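Local structure of petrobactin biosynthesis protein AsbB (Bacillus anthracis, 3TO3) at the interface of chains A and B. The protein catalyses the ATP-dependent condensation of spermidine with citryl-spermidine intermediates in the biosynthesis of petrobactin, a catecholate siderophore. Sequence-based numbering; all coordinates share one arbitrary frame. Chains: chain A/B, Petrobactin biosynthesis protein AsbB.

Contact 1: the interface of chains A and B. Residues chain A 252-254, 256-258; chain B 11, 127, 130, 174.
A:Ile256 and B:Phe130 meet at the apolar centre of this contact, part of the homodimer interface of a siderophore synthetase of the IucA/IucC family. Chain A supplies one face of helix 248-258. Chain B supplies helices 6-15 and 115-138 and the loop residue B:Gln174. The branch methyl CG2 of A:Ile256 lies 3.6 Å from CE1 of B:Phe130. The same methyl meets CG2 of B:Ile11 methyl to methyl, also at 3.6 Å, the side chains crossing obliquely. With CG1 of A:Ile256 anti to the carbonyl carbon (chi1 -68°), CG2 lies anti to the backbone N and faces chain B.

The ring of B:Phe130 turns one face to the helix of chain A. CA of A:Ser257 sits over the middle of that face, 3.9 Å from the ring centroid, in a CH-pi contact. CB of A:Ser257 continues across the ring toward CE2. The ring therefore packs against the helix backbone as well as against a side chain.

Farther out, B:Gln127 brings its amide end up to A:Ser257. Its NE2 is 3.5 Å from CB of A:Ser257, a packing contact.

B:Gln174 forms the polar rim and is bent at its second torsion. Its aliphatic part lies against A:Asn253, with CG 3.7 Å from CB of that residue. The two side-chain amide planes are turned 65° apart, so they do not stack. Beyond the bend, NE2 of B:Gln174 donates to the hydroxyl OG of A:Ser257 at 2.7 Å. The hydroxyl lies almost in the amide plane, and the angle at H is 148°. The carbonyl O of A:Asn253 is also near NE2, but the N-H points away from it. A water bridges NE2 of B:Gln174 to the carbonyl O of A:Glu252, at 2.8 Å from each atom.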
# COMPACT_ATOMS: atom_id res chain seq x y z
N GLU A 252 -3.68 2.41 -14.99
CA GLU A 252 -4.91 2.33 -14.21
C GLU A 252 -4.73 2.49 -12.71
O GLU A 252 -5.63 2.99 -12.05
CB GLU A 252 -5.62 1.01 -14.49
CG GLU A 252 -6.31 0.99 -15.83
CD GLU A 252 -7.04 -0.30 -16.09
OE1 GLU A 252 -6.40 -1.28 -16.50
OE2 GLU A 252 -8.26 -0.33 -15.91
N ASN A 253 -3.64 1.95 -12.15
CA ASN A 253 -3.50 1.99 -10.69
C ASN A 253 -2.58 3.04 -10.09
O ASN A 253 -2.51 3.23 -8.89
CB ASN A 253 -3.15 0.58 -10.17
CG ASN A 253 -4.20 -0.45 -10.56
OD1 ASN A 253 -4.10 -1.12 -11.60
ND2 ASN A 253 -5.23 -0.56 -9.75
N PHE A 254 -1.84 3.74 -10.93
CA PHE A 254 -0.90 4.67 -10.41
C PHE A 254 -0.98 6.03 -11.07
O PHE A 254 -1.15 7.02 -10.39
CB PHE A 254 0.50 4.10 -10.32
CG PHE A 254 1.41 4.96 -9.52
CD1 PHE A 254 1.46 4.83 -8.16
CD2 PHE A 254 2.19 5.93 -10.14
CE1 PHE A 254 2.30 5.65 -7.40
CE2 PHE A 254 3.02 6.75 -9.41
CZ PHE A 254 3.09 6.61 -8.03
N ILE A 256 -3.23 7.55 -13.27
CA ILE A 256 -4.54 8.20 -13.21
C ILE A 256 -4.82 8.87 -11.86
O ILE A 256 -5.26 10.01 -11.83
CB ILE A 256 -5.69 7.26 -13.56
CG1 ILE A 256 -5.62 6.87 -15.03
CG2 ILE A 256 -7.00 7.92 -13.33
CD1 ILE A 256 -6.96 6.43 -15.55
N SER A 257 -4.55 8.17 -10.75
CA SER A 257 -4.77 8.75 -9.41
C SER A 257 -3.70 9.73 -8.97
O SER A 257 -4.00 10.74 -8.34
CB SER A 257 -4.95 7.68 -8.31
OG SER A 257 -4.32 6.44 -8.60
N ASN A 258 -2.44 9.45 -9.29
CA ASN A 258 -1.37 10.35 -8.86
C ASN A 258 -1.02 11.53 -9.78
O ASN A 258 -0.36 12.47 -9.36
CB ASN A 258 -0.13 9.54 -8.50
CG ASN A 258 -0.31 8.75 -7.19
OD1 ASN A 258 -0.84 7.66 -7.21
ND2 ASN A 258 0.15 9.30 -6.07
N ILE B 11 -13.74 7.85 -15.65
CA ILE B 11 -12.71 8.39 -14.78
C ILE B 11 -12.00 9.53 -15.47
O ILE B 11 -11.78 10.61 -14.86
CB ILE B 11 -11.64 7.34 -14.43
CG1 ILE B 11 -12.26 6.27 -13.57
CG2 ILE B 11 -10.59 7.97 -13.56
CD1 ILE B 11 -12.53 6.81 -12.23
N GLN B 127 -5.74 11.67 -2.93
CA GLN B 127 -6.67 10.58 -3.16
C GLN B 127 -8.09 11.04 -2.90
O GLN B 127 -9.01 10.58 -3.55
CB GLN B 127 -6.31 9.36 -2.31
CG GLN B 127 -5.11 8.63 -2.85
CD GLN B 127 -5.23 8.34 -4.33
OE1 GLN B 127 -6.16 7.67 -4.79
NE2 GLN B 127 -4.29 8.85 -5.08
N PHE B 130 -9.17 12.92 -5.82
CA PHE B 130 -9.41 11.97 -6.89
C PHE B 130 -10.74 11.22 -6.74
O PHE B 130 -11.55 11.19 -7.66
CB PHE B 130 -8.24 11.00 -6.99
CG PHE B 130 -8.45 9.87 -7.98
CD1 PHE B 130 -8.40 10.10 -9.35
CD2 PHE B 130 -8.64 8.59 -7.53
CE1 PHE B 130 -8.56 9.06 -10.27
CE2 PHE B 130 -8.79 7.52 -8.44
CZ PHE B 130 -8.77 7.76 -9.81
N GLN B 174 -8.16 1.55 -5.90
CA GLN B 174 -7.93 2.29 -7.14
C GLN B 174 -9.30 2.54 -7.79
O GLN B 174 -10.34 2.21 -7.19
CB GLN B 174 -6.94 1.56 -8.05
CG GLN B 174 -5.51 1.60 -7.49
CD GLN B 174 -5.05 3.03 -7.15
OE1 GLN B 174 -4.57 3.28 -6.04
NE2 GLN B 174 -5.19 3.96 -8.11
O HOH W 1 -7.11 4.33 -10.14

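Contact 2: the interface of chains A and B. Residues chain A 8, 11-12, 15, 130, 175; chain B 251, 256-257, 260, 263.
A:Ile11, A:Phe130 and B:Ile256 form the apolar centre of this contact in the homodimer of AsbB, an IucA/IucC-family synthetase. The packing is helix against helix. Chain A gives helices 6-16 and 115-138, and chain B gives helices 248-258 and 260-264. The branch methyl CG2 of B:Ile256 meets CG2 of A:Ile11 at 3.5 Å, the two side chains crossing at a slant. It also approaches the rim of A:Phe130 at CE1. The other arm of B:Ile256 runs toward A:His8, and its tip CD1 comes to 3.8 Å from CD2 of the imidazole. B:Ile256 thus spans the patch between a phenyl ring and an imidazole. Within chain B, CG1 of B:Ile256 lies over one face of the B:Trp251 indole, offset toward the rim.

A:Phe130 offers a face to the backbone of B:Ser257. CA of B:Ser257 stands over that face, displaced toward the rim, 3.8 Å from the centroid in a CH-pi contact. CG of A:Phe130 is anti to its own backbone N, a setting that carries the ring out to chain B.

A:Ile15 packs alongside helix 260-264. Its CG2 touches CG2 of B:Ile263 at 3.6 Å, and the two side chains cross at about a right angle. Its tip CD1 reaches CB of B:Ala260 at 4.0 Å. A:Leu12 lies farther out, with CD2 toward CZ2 on the benzene part of B:Trp251.

At the polar rim, the indole NE1 of B:Trp251 donates to the imidazole NE2 of A:His8 at 3.0 Å. The bond is nearly straight, 171° at H. The acceptor lies in the indole plane at its edge, while the donor is tilted 21° out of the imidazole plane. The rings meet edge-to-face, their planes 63° apart. As the acceptor, NE2 of A:His8 is probably unprotonated; the structure alone does not show protons.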
# COMPACT_ATOMS: atom_id res chain seq x y z
N HIS A 8 -10.67 -17.40 -8.63
CA HIS A 8 -10.89 -17.48 -7.21
C HIS A 8 -10.68 -18.91 -6.75
O HIS A 8 -9.99 -19.14 -5.78
CB HIS A 8 -12.32 -17.03 -6.83
CG HIS A 8 -12.58 -17.13 -5.36
ND1 HIS A 8 -13.48 -18.02 -4.82
CD2 HIS A 8 -11.98 -16.52 -4.31
CE1 HIS A 8 -13.46 -17.92 -3.50
NE2 HIS A 8 -12.56 -17.01 -3.17
N ILE A 11 -6.99 -20.00 -6.83
CA ILE A 11 -6.20 -19.48 -5.74
C ILE A 11 -6.39 -20.33 -4.51
O ILE A 11 -5.42 -20.70 -3.87
CB ILE A 11 -6.54 -18.03 -5.45
CG1 ILE A 11 -5.70 -17.15 -6.35
CG2 ILE A 11 -6.13 -17.70 -4.05
CD1 ILE A 11 -4.24 -17.17 -5.96
N LEU A 12 -7.63 -20.69 -4.20
CA LEU A 12 -7.88 -21.52 -3.03
C LEU A 12 -7.28 -22.90 -3.16
O LEU A 12 -6.73 -23.44 -2.20
CB LEU A 12 -9.38 -21.67 -2.76
CG LEU A 12 -10.09 -20.42 -2.24
CD1 LEU A 12 -11.51 -20.80 -1.87
CD2 LEU A 12 -9.32 -19.88 -1.03
N ILE A 15 -3.41 -22.83 -2.59
CA ILE A 15 -3.06 -22.79 -1.18
C ILE A 15 -3.26 -24.12 -0.45
O ILE A 15 -2.44 -24.50 0.38
CB ILE A 15 -3.86 -21.76 -0.44
CG1 ILE A 15 -3.45 -20.37 -0.84
CG2 ILE A 15 -3.69 -21.94 1.06
CD1 ILE A 15 -4.38 -19.39 -0.23
N PHE A 130 3.02 -16.74 -1.05
CA PHE A 130 1.70 -16.65 -1.65
C PHE A 130 1.79 -16.66 -3.17
O PHE A 130 1.18 -17.51 -3.83
CB PHE A 130 1.01 -15.38 -1.18
CG PHE A 130 -0.38 -15.18 -1.73
CD1 PHE A 130 -1.42 -16.02 -1.35
CD2 PHE A 130 -0.64 -14.15 -2.60
CE1 PHE A 130 -2.70 -15.84 -1.84
CE2 PHE A 130 -1.95 -13.96 -3.10
CZ PHE A 130 -2.96 -14.81 -2.73
N TYR A 175 -4.35 -11.06 -5.76
CA TYR A 175 -4.34 -12.24 -6.63
C TYR A 175 -4.83 -12.06 -8.12
O TYR A 175 -4.22 -12.62 -9.05
CB TYR A 175 -5.02 -13.44 -5.94
CG TYR A 175 -6.49 -13.55 -6.20
CD1 TYR A 175 -6.97 -14.12 -7.37
CD2 TYR A 175 -7.42 -13.16 -5.24
CE1 TYR A 175 -8.36 -14.28 -7.59
CE2 TYR A 175 -8.80 -13.30 -5.45
CZ TYR A 175 -9.26 -13.85 -6.63
OH TYR A 175 -10.62 -13.98 -6.83
N TRP B 251 -12.06 -9.96 1.55
CA TRP B 251 -11.73 -11.38 1.34
C TRP B 251 -10.69 -11.52 0.23
O TRP B 251 -9.68 -12.18 0.40
CB TRP B 251 -12.98 -12.21 1.04
CG TRP B 251 -12.72 -13.62 0.61
CD1 TRP B 251 -12.93 -14.14 -0.63
CD2 TRP B 251 -12.21 -14.70 1.41
NE1 TRP B 251 -12.57 -15.45 -0.66
CE2 TRP B 251 -12.12 -15.83 0.58
CE3 TRP B 251 -11.79 -14.81 2.75
CZ2 TRP B 251 -11.64 -17.08 1.03
CZ3 TRP B 251 -11.33 -16.05 3.21
CH2 TRP B 251 -11.26 -17.17 2.34
N ILE B 256 -7.40 -13.56 1.78
CA ILE B 256 -6.81 -14.64 1.00
C ILE B 256 -5.30 -14.52 0.95
O ILE B 256 -4.59 -15.52 1.04
CB ILE B 256 -7.32 -14.65 -0.45
CG1 ILE B 256 -8.77 -15.07 -0.51
CG2 ILE B 256 -6.58 -15.68 -1.26
CD1 ILE B 256 -9.21 -15.51 -1.87
N SER B 257 -4.80 -13.30 0.77
CA SER B 257 -3.37 -13.16 0.60
C SER B 257 -2.62 -13.16 1.92
O SER B 257 -1.46 -13.56 1.95
CB SER B 257 -3.03 -11.92 -0.22
OG SER B 257 -3.54 -10.76 0.41
N ALA B 260 -3.04 -17.06 4.10
CA ALA B 260 -2.78 -18.30 3.39
C ALA B 260 -2.48 -19.45 4.36
O ALA B 260 -2.93 -20.57 4.16
CB ALA B 260 -1.61 -18.14 2.41
N ILE B 263 -5.69 -20.72 5.76
CA ILE B 263 -6.44 -21.45 4.76
C ILE B 263 -5.85 -22.84 4.56
O ILE B 263 -6.56 -23.82 4.46
CB ILE B 263 -6.52 -20.66 3.45
CG1 ILE B 263 -7.43 -19.45 3.65
CG2 ILE B 263 -7.02 -21.53 2.30
CD1 ILE B 263 -7.29 -18.34 2.59

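Contact 1 and contact 2 lie about 26 Å apart, measured between the centres of their C-alpha atoms. They are largely twin patches of one two-fold symmetric interface, with the chains exchanged. Residues 11, 130, 256 and 257 occur in both, and so does helix 248-258, supplied by chain A in contact 1 and by chain B in contact 2. Each subunit therefore gives this helix to one patch and its helix 115-138 to the other. The N-terminal helix is used in the same reciprocal way. This two-point pairing fits the homodimer and probably helps to fix the relative orientation of the subunits.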